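Local structure of ribosome-inactivating protein 3 (Zea mays, 2PQG) at residues V184-R189 against K215-W220. The protein belongs to the plant ribosome-inactivating protein family and has its mixed alpha/beta fold. Numbering follows the deposited sequence.
Sequences VCEGLR and KQVQKW
Arg189 lies across one face of the Trp220 indole, its aliphatic chain and guanidinium crossing the ring face at about a right angle to the tryptophan side chain. CD sits almost squarely above the five-membered ring, 3.6 Å from its centroid in a CH-pi contact, and the guanidinium continues over the six-membered ring with the two planes only 5° apart. This flat stack is also a cation-pi pair: Arg189 CZ stands 3.8 Å from the centroid of the six-membered ring. The chain can span both rings because it runs extended from CG to NE (chi3 177°). Polar contacts steady both partners, Arg189 NH2 bonding to the carbonyl of Asn71 and Trp220 NE1 to that of Leu258.

One turn earlier on the helix, Glu186 joins Arg189 in a salt bridge, with 3.4 Å from Arg189 NH1 to Glu186 OE2, while the hydrogen bond from NH1 to OE1 is weak. A bend at chi2 (-68°) turns the carboxylate toward the other segment, where OE2 comes within 3.4 Å of Val217 CG1. A water donates to Glu186 OE2 (2.8 Å) and to Val217 O (3.1 Å), tying the carboxylate to the type I turn from Val217 to Trp220.

Together these contacts join the C-terminal end of helix 171-189 to the turn between helices 211-217 and 220-232. A glutamate and an arginine one turn apart on a long central helix, with a tryptophan stacked on the arginine, match the Glu-Arg-Trp arrangement of the active-site cleft known in the ribosome-inactivating protein family, and probably line it here as well.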
loop_
_atom_site.group_PDB
_atom_site.type_symbol
_atom_site.label_atom_id
_atom_site.label_comp_id
_atom_site.label_asym_id
_atom_site.label_seq_id
_atom_site.Cartn_x
_atom_site.Cartn_y
_atom_site.Cartn_z
ATOM N N VAL A 184 1.528 2.759 -3.772
ATOM C CA VAL A 184 0.541 3.776 -3.427
ATOM C C VAL A 184 0.482 4.148 -1.934
ATOM O O VAL A 184 0.884 5.250 -1.559
ATOM C CB VAL A 184 -0.856 3.364 -3.918
ATOM C CG1 VAL A 184 -1.855 4.450 -3.609
ATOM C CG2 VAL A 184 -0.815 3.106 -5.422
ATOM N N CYS A 185 -0.004 3.249 -1.081
ATOM C CA CYS A 185 -0.097 3.557 0.343
ATOM C C CYS A 185 1.222 3.975 0.939
ATOM O O CYS A 185 1.343 5.059 1.517
ATOM C CB CYS A 185 -0.587 2.358 1.128
ATOM S SG CYS A 185 -2.215 1.809 0.650
ATOM N N GLU A 186 2.206 3.093 0.817
ATOM C CA GLU A 186 3.530 3.355 1.363
ATOM C C GLU A 186 4.232 4.464 0.598
ATOM O O GLU A 186 5.122 5.123 1.132
ATOM C CB GLU A 186 4.360 2.066 1.368
ATOM C CG GLU A 186 3.693 0.955 2.167
ATOM C CD GLU A 186 3.646 1.218 3.674
ATOM O OE1 GLU A 186 3.745 2.390 4.082
ATOM O OE2 GLU A 186 3.495 0.253 4.456
ATOM N N GLY A 187 3.831 4.672 -0.651
ATOM C CA GLY A 187 4.421 5.742 -1.427
ATOM C C GLY A 187 3.938 7.064 -0.843
ATOM O O GLY A 187 4.680 8.051 -0.808
ATOM N N LEU A 188 2.691 7.078 -0.373
ATOM C CA LEU A 188 2.096 8.276 0.212
ATOM C C LEU A 188 2.653 8.551 1.621
ATOM O O LEU A 188 2.944 9.696 1.972
ATOM C CB LEU A 188 0.567 8.131 0.266
ATOM C CG LEU A 188 -0.232 8.054 -1.044
ATOM C CD1 LEU A 188 -1.667 7.656 -0.742
ATOM C CD2 LEU A 188 -0.199 9.384 -1.778
ATOM N N ARG A 189 2.801 7.498 2.419
ATOM C CA ARG A 189 3.331 7.624 3.773
ATOM C C ARG A 189 4.802 8.039 3.818
ATOM O O ARG A 189 5.183 8.939 4.566
ATOM C CB ARG A 189 3.223 6.294 4.517
ATOM C CG ARG A 189 1.857 5.875 4.980
ATOM C CD ARG A 189 1.964 4.460 5.514
ATOM N NE ARG A 189 0.707 3.976 6.059
ATOM C CZ ARG A 189 0.561 2.790 6.637
ATOM N NH1 ARG A 189 1.597 1.972 6.735
ATOM N NH2 ARG A 189 -0.614 2.431 7.134
ATOM N N LYS A 215 12.471 -2.216 6.227
ATOM C CA LYS A 215 12.328 -2.297 7.673
ATOM C C LYS A 215 11.739 -1.035 8.288
ATOM O O LYS A 215 11.005 -1.106 9.265
ATOM C CB LYS A 215 13.671 -2.621 8.316
ATOM C CG LYS A 215 13.896 -4.101 8.519
ATOM C CD LYS A 215 15.373 -4.392 8.456
ATOM C CE LYS A 215 15.734 -5.737 9.069
ATOM N NZ LYS A 215 17.204 -5.999 8.914
ATOM N N GLN A 216 12.060 0.118 7.719
ATOM C CA GLN A 216 11.530 1.369 8.233
ATOM C C GLN A 216 10.066 1.453 7.847
ATOM O O GLN A 216 9.219 1.859 8.645
ATOM C CB GLN A 216 12.275 2.538 7.621
ATOM C CG GLN A 216 13.760 2.392 7.703
ATOM C CD GLN A 216 14.458 3.513 7.000
ATOM O OE1 GLN A 216 14.322 3.678 5.784
ATOM N NE2 GLN A 216 15.207 4.309 7.755
ATOM N N VAL A 217 9.782 1.073 6.606
ATOM C CA VAL A 217 8.421 1.088 6.095
ATOM C C VAL A 217 7.506 0.294 7.019
ATOM O O VAL A 217 6.374 0.708 7.303
ATOM C CB VAL A 217 8.349 0.473 4.673
ATOM C CG1 VAL A 217 6.906 0.166 4.305
ATOM C CG2 VAL A 217 8.939 1.435 3.670
ATOM N N GLN A 218 8.002 -0.847 7.482
ATOM C CA GLN A 218 7.230 -1.709 8.356
ATOM C C GLN A 218 7.106 -1.159 9.762
ATOM O O GLN A 218 6.384 -1.722 10.576
ATOM C CB GLN A 218 7.847 -3.104 8.409
ATOM C CG GLN A 218 7.669 -3.901 7.128
ATOM C CD GLN A 218 8.050 -5.355 7.297
ATOM O OE1 GLN A 218 9.203 -5.736 7.111
ATOM N NE2 GLN A 218 7.077 -6.173 7.672
ATOM N N LYS A 219 7.804 -0.064 10.053
ATOM C CA LYS A 219 7.745 0.532 11.385
ATOM C C LYS A 219 7.119 1.920 11.363
ATOM O O LYS A 219 7.390 2.753 12.229
ATOM C CB LYS A 219 9.149 0.601 12.002
ATOM C CG LYS A 219 9.679 -0.732 12.499
ATOM C CD LYS A 219 8.800 -1.277 13.601
ATOM C CE LYS A 219 9.347 -2.577 14.166
ATOM N NZ LYS A 219 9.253 -3.720 13.220
ATOM N N TRP A 220 6.266 2.158 10.371
ATOM C CA TRP A 220 5.593 3.440 10.220
ATOM C C TRP A 220 4.984 3.961 11.511
ATOM O O TRP A 220 5.054 5.159 11.789
ATOM C CB TRP A 220 4.482 3.330 9.181
ATOM C CG TRP A 220 3.807 4.636 8.893
ATOM C CD1 TRP A 220 4.389 5.753 8.366
ATOM C CD2 TRP A 220 2.422 4.962 9.103
ATOM N NE1 TRP A 220 3.453 6.748 8.218
ATOM C CE2 TRP A 220 2.243 6.290 8.645
ATOM C CE3 TRP A 220 1.321 4.253 9.587
ATOM C CZ2 TRP A 220 0.994 6.939 8.711
ATOM C CZ3 TRP A 220 0.078 4.906 9.643
ATOM C CH2 TRP A 220 -0.071 6.230 9.189
HETATM O O HOH W 1 3.575 -0.576 7.130
#